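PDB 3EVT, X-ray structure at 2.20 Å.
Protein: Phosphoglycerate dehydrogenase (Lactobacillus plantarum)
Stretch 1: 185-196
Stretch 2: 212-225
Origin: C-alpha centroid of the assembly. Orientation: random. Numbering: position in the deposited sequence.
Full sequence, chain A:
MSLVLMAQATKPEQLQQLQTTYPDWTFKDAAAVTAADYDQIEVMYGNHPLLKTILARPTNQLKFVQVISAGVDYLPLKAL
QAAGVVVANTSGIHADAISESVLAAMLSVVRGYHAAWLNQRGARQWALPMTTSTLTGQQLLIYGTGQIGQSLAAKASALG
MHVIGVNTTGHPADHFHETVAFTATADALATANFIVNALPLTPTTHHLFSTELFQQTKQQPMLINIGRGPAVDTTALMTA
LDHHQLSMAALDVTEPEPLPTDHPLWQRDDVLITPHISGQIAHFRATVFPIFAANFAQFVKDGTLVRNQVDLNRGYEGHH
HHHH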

# COMPACT_ATOMS: atom_id res chain seq x y z
N THR A 185 -5.48 5.12 -26.16
CA THR A 185 -5.86 4.37 -24.93
C THR A 185 -6.54 3.02 -25.09
O THR A 185 -6.78 2.32 -24.08
CB THR A 185 -6.81 5.17 -23.96
OG1 THR A 185 -8.00 5.58 -24.66
CG2 THR A 185 -6.13 6.39 -23.38
N ALA A 186 -6.88 2.66 -26.33
CA ALA A 186 -7.61 1.43 -26.58
C ALA A 186 -6.93 0.20 -25.98
O ALA A 186 -7.60 -0.67 -25.46
CB ALA A 186 -7.86 1.23 -28.06
N ASP A 187 -5.61 0.10 -26.08
CA ASP A 187 -4.94 -1.11 -25.59
C ASP A 187 -4.94 -1.22 -24.06
O ASP A 187 -5.19 -2.30 -23.50
CB ASP A 187 -3.54 -1.19 -26.12
CG ASP A 187 -3.50 -1.54 -27.60
OD1 ASP A 187 -4.24 -2.47 -28.01
OD2 ASP A 187 -2.74 -0.91 -28.34
N ALA A 188 -4.66 -0.10 -23.41
CA ALA A 188 -4.63 0.02 -21.97
C ALA A 188 -6.00 -0.26 -21.39
O ALA A 188 -6.11 -0.99 -20.39
CB ALA A 188 -4.18 1.38 -21.59
N LEU A 189 -7.03 0.26 -22.04
CA LEU A 189 -8.43 -0.07 -21.69
C LEU A 189 -8.80 -1.53 -21.81
O LEU A 189 -9.67 -2.00 -21.06
CB LEU A 189 -9.42 0.72 -22.56
CG LEU A 189 -9.47 2.20 -22.26
CD1 LEU A 189 -10.01 2.95 -23.47
CD2 LEU A 189 -10.28 2.46 -20.96
N ALA A 190 -8.22 -2.24 -22.78
CA ALA A 190 -8.47 -3.70 -22.94
C ALA A 190 -7.82 -4.55 -21.82
O ALA A 190 -8.40 -5.53 -21.36
CB ALA A 190 -8.05 -4.20 -24.35
N THR A 191 -6.62 -4.18 -21.39
CA THR A 191 -5.97 -4.96 -20.31
C THR A 191 -6.15 -4.42 -18.85
O THR A 191 -5.74 -5.10 -17.90
CB THR A 191 -4.49 -5.08 -20.60
OG1 THR A 191 -3.94 -3.77 -20.68
CG2 THR A 191 -4.26 -5.78 -21.98
N ALA A 192 -6.74 -3.23 -18.66
CA ALA A 192 -6.98 -2.68 -17.30
C ALA A 192 -7.79 -3.54 -16.32
O ALA A 192 -8.90 -3.96 -16.62
CB ALA A 192 -7.58 -1.26 -17.37
N ASN A 193 -7.25 -3.78 -15.13
CA ASN A 193 -8.12 -4.27 -14.09
C ASN A 193 -8.83 -3.11 -13.31
O ASN A 193 -9.96 -3.28 -12.84
CB ASN A 193 -7.39 -5.26 -13.17
CG ASN A 193 -6.67 -6.34 -13.97
OD1 ASN A 193 -5.46 -6.27 -14.24
ND2 ASN A 193 -7.43 -7.31 -14.41
N PHE A 194 -8.20 -1.94 -13.25
CA PHE A 194 -8.79 -0.78 -12.52
C PHE A 194 -8.53 0.47 -13.34
O PHE A 194 -7.41 0.68 -13.88
CB PHE A 194 -8.14 -0.60 -11.12
CG PHE A 194 -8.19 -1.84 -10.26
CD1 PHE A 194 -9.21 -2.02 -9.32
CD2 PHE A 194 -7.24 -2.82 -10.40
CE1 PHE A 194 -9.27 -3.13 -8.55
CE2 PHE A 194 -7.29 -3.96 -9.62
CZ PHE A 194 -8.32 -4.13 -8.71
N ILE A 195 -9.57 1.27 -13.47
CA ILE A 195 -9.48 2.54 -14.16
C ILE A 195 -9.82 3.66 -13.18
O ILE A 195 -10.86 3.68 -12.58
CB ILE A 195 -10.46 2.61 -15.34
CG1 ILE A 195 -10.13 1.49 -16.36
CG2 ILE A 195 -10.48 4.03 -15.91
CD1 ILE A 195 -11.20 1.25 -17.46
N VAL A 196 -8.89 4.59 -13.04
CA VAL A 196 -9.04 5.68 -12.13
C VAL A 196 -9.11 6.99 -12.91
O VAL A 196 -8.21 7.31 -13.68
CB VAL A 196 -7.90 5.67 -11.04
CG1 VAL A 196 -7.98 6.94 -10.13
CG2 VAL A 196 -8.00 4.32 -10.17
N GLU A 212 -18.78 4.46 -25.25
CA GLU A 212 -17.68 4.00 -26.11
C GLU A 212 -16.51 3.45 -25.28
O GLU A 212 -16.02 2.33 -25.54
CB GLU A 212 -17.19 5.12 -27.03
N LEU A 213 -16.07 4.25 -24.30
CA LEU A 213 -14.95 3.90 -23.39
C LEU A 213 -15.18 2.56 -22.71
O LEU A 213 -14.35 1.65 -22.82
CB LEU A 213 -14.69 4.99 -22.31
CG LEU A 213 -13.45 4.76 -21.42
CD1 LEU A 213 -12.79 6.03 -20.88
CD2 LEU A 213 -13.66 3.76 -20.27
N PHE A 214 -16.34 2.43 -22.08
CA PHE A 214 -16.70 1.23 -21.37
C PHE A 214 -16.66 0.02 -22.29
O PHE A 214 -16.22 -1.05 -21.88
CB PHE A 214 -18.08 1.36 -20.70
CG PHE A 214 -18.12 2.41 -19.62
CD1 PHE A 214 -16.98 2.70 -18.87
CD2 PHE A 214 -19.30 3.11 -19.35
CE1 PHE A 214 -17.02 3.66 -17.88
CE2 PHE A 214 -19.35 4.10 -18.36
CZ PHE A 214 -18.20 4.38 -17.62
N GLN A 215 -17.12 0.18 -23.52
CA GLN A 215 -17.13 -0.92 -24.49
C GLN A 215 -15.73 -1.39 -24.91
O GLN A 215 -15.60 -2.50 -25.37
CB GLN A 215 -17.93 -0.51 -25.76
CG GLN A 215 -19.26 -1.27 -25.92
CD GLN A 215 -20.34 -0.47 -26.66
OE1 GLN A 215 -20.10 0.07 -27.76
NE2 GLN A 215 -21.54 -0.39 -26.06
N GLN A 216 -14.71 -0.55 -24.80
CA GLN A 216 -13.34 -0.95 -25.13
C GLN A 216 -12.63 -1.81 -24.05
O GLN A 216 -11.51 -2.26 -24.29
CB GLN A 216 -12.47 0.28 -25.42
CG GLN A 216 -12.86 1.07 -26.65
CD GLN A 216 -12.14 2.41 -26.68
OE1 GLN A 216 -11.09 2.56 -27.31
NE2 GLN A 216 -12.67 3.37 -25.97
N THR A 217 -13.27 -2.04 -22.90
CA THR A 217 -12.63 -2.75 -21.80
C THR A 217 -12.86 -4.22 -22.01
O THR A 217 -13.94 -4.60 -22.46
CB THR A 217 -13.18 -2.37 -20.38
OG1 THR A 217 -14.52 -2.86 -20.20
CG2 THR A 217 -13.13 -0.90 -20.10
N LYS A 218 -11.90 -5.05 -21.64
CA LYS A 218 -12.12 -6.48 -21.74
C LYS A 218 -11.92 -7.30 -20.43
O LYS A 218 -12.21 -8.49 -20.39
CB LYS A 218 -11.25 -7.02 -22.88
CG LYS A 218 -11.33 -6.16 -24.14
CD LYS A 218 -12.32 -6.74 -25.16
CE LYS A 218 -12.58 -5.78 -26.37
NZ LYS A 218 -13.77 -4.85 -26.13
N GLN A 219 -11.42 -6.68 -19.35
CA GLN A 219 -11.17 -7.49 -18.14
C GLN A 219 -12.24 -7.28 -17.09
O GLN A 219 -12.07 -7.66 -15.95
CB GLN A 219 -9.84 -7.14 -17.50
CG GLN A 219 -8.67 -7.14 -18.44
CD GLN A 219 -8.58 -8.44 -19.21
OE1 GLN A 219 -8.84 -9.51 -18.66
NE2 GLN A 219 -8.24 -8.34 -20.50
N GLN A 220 -13.36 -6.68 -17.49
CA GLN A 220 -14.41 -6.25 -16.57
C GLN A 220 -13.82 -5.46 -15.36
O GLN A 220 -13.96 -5.88 -14.18
CB GLN A 220 -15.29 -7.41 -16.15
CG GLN A 220 -15.64 -8.35 -17.32
CD GLN A 220 -16.61 -9.50 -16.93
OE1 GLN A 220 -16.89 -9.75 -15.76
NE2 GLN A 220 -17.12 -10.18 -17.95
N PRO A 221 -13.19 -4.32 -15.66
CA PRO A 221 -12.44 -3.60 -14.61
C PRO A 221 -13.34 -2.85 -13.61
O PRO A 221 -14.54 -2.74 -13.78
CB PRO A 221 -11.59 -2.60 -15.41
CG PRO A 221 -12.56 -2.22 -16.54
CD PRO A 221 -13.29 -3.54 -16.91
N MET A 222 -12.73 -2.37 -12.53
CA MET A 222 -13.42 -1.55 -11.56
C MET A 222 -13.16 -0.05 -11.93
O MET A 222 -12.03 0.33 -12.28
CB MET A 222 -12.91 -1.91 -10.14
CG MET A 222 -13.44 -1.03 -8.98
SD MET A 222 -12.82 -1.48 -7.34
CE MET A 222 -13.81 -0.29 -6.43
N LEU A 223 -14.21 0.78 -11.90
CA LEU A 223 -14.03 2.18 -12.26
C LEU A 223 -14.02 3.02 -11.01
O LEU A 223 -14.89 2.84 -10.15
CB LEU A 223 -15.14 2.68 -13.21
CG LEU A 223 -15.06 4.20 -13.48
CD1 LEU A 223 -13.89 4.53 -14.45
CD2 LEU A 223 -16.36 4.67 -14.07
N ILE A 224 -13.04 3.93 -10.89
CA ILE A 224 -13.00 4.78 -9.71
C ILE A 224 -12.92 6.22 -10.12
O ILE A 224 -12.04 6.59 -10.88
CB ILE A 224 -11.80 4.43 -8.78
CG1 ILE A 224 -11.94 2.97 -8.28
CG2 ILE A 224 -11.77 5.44 -7.59
CD1 ILE A 224 -10.70 2.25 -8.17
N ASN A 225 -13.81 7.06 -9.59
CA ASN A 225 -13.81 8.48 -9.97
C ASN A 225 -13.45 9.39 -8.81
O ASN A 225 -14.22 9.54 -7.86
CB ASN A 225 -15.16 8.95 -10.56
CG ASN A 225 -15.04 10.30 -11.24
OD1 ASN A 225 -13.94 10.85 -11.34
ND2 ASN A 225 -16.15 10.85 -11.72
O HOH W 1 -9.92 -2.07 -26.35
O HOH W 2 -10.35 -3.90 -19.15
O HOH W 3 -10.36 -6.81 -14.16

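Two parallel strands, Phe194 to Val196 and Met222 to Asn225, form the backbone of this contact, their axes 15° apart and 4.8 Å at closest approach. Three main-chain hydrogen bonds zip them together: Met222 N donates to Asn193 O (2.9 Å), Ile195 N to Met222 O (2.9 Å, nearly straight at 175°) and Ile224 N to Ile195 O (2.8 Å). Ile195 thus uses both its N and its O on the neighbouring strand, the alternation expected of a parallel ladder. CA-H...O contacts supplement these bonds: Phe194 CA lies 3.4 Å from Met222 O, the acceptor of Ile195 N, and Val196 CA lies 3.4 Å from Ile224 O.

Before the strands, the end of helix 186-191 is tied down by a side chain: Gln219 NE2 donates to Ala190 O at 2.9 Å. With chi1 and chi2 both m, Gln219 folds its amide back to this carbonyl, while its CB lies 3.4 Å from Ala192 O. Leu189 O, also near the helix end, receives a CA-H...O contact from Thr217 CA at 3.1 Å.

Water extends the polar network. Water 1 donates to both Ala186 O (2.9 Å) and Gln216 O (2.6 Å), joining two carbonyls that could not bond each other. Water 2 accepts from Gln219 N at 3.0 Å and lies 2.8 Å from Leu189 O and 2.9 Å from Ala192 O. Water 3 accepts from Asn193 ND2 (3.0 Å) and donates to Gln219 O (2.6 Å); the CB of Asn193 points away from stretch 2, but its amide end comes nearer.

Apolar packing follows the strand alternation. Phe194, Val196, Met222 and Ile224 share one face of the sheet: Phe194 CD1 meets Met222 CB at 3.8 Å, and Val196 CG2 meets Ile224 CD1 at 3.9 Å. The extended, all-t Met222 side chain leads away, yet its SD remains 5.3 Å from the Phe194 ring centroid, at the ring edge. On the other face, Ile195 reaches in two directions: CG2 packs on Leu223 CD1 (3.7 Å), while CD1 lies 3.8 Å from Pro221 CG and 3.9 Å from Thr217 CG2. The branched side chain suits this buried position between several neighbours.

Leu189 points toward stretch 2, its CD2 3.7 Å from Leu213 CD2 and its CD1 3.7 Å from Gln216 NE2. The small side chain of Ala190 accompanies a close backbone approach, its CA 4.4 Å from Thr217 CA. Altogether the two stretches bury 849 Å², both sides summed.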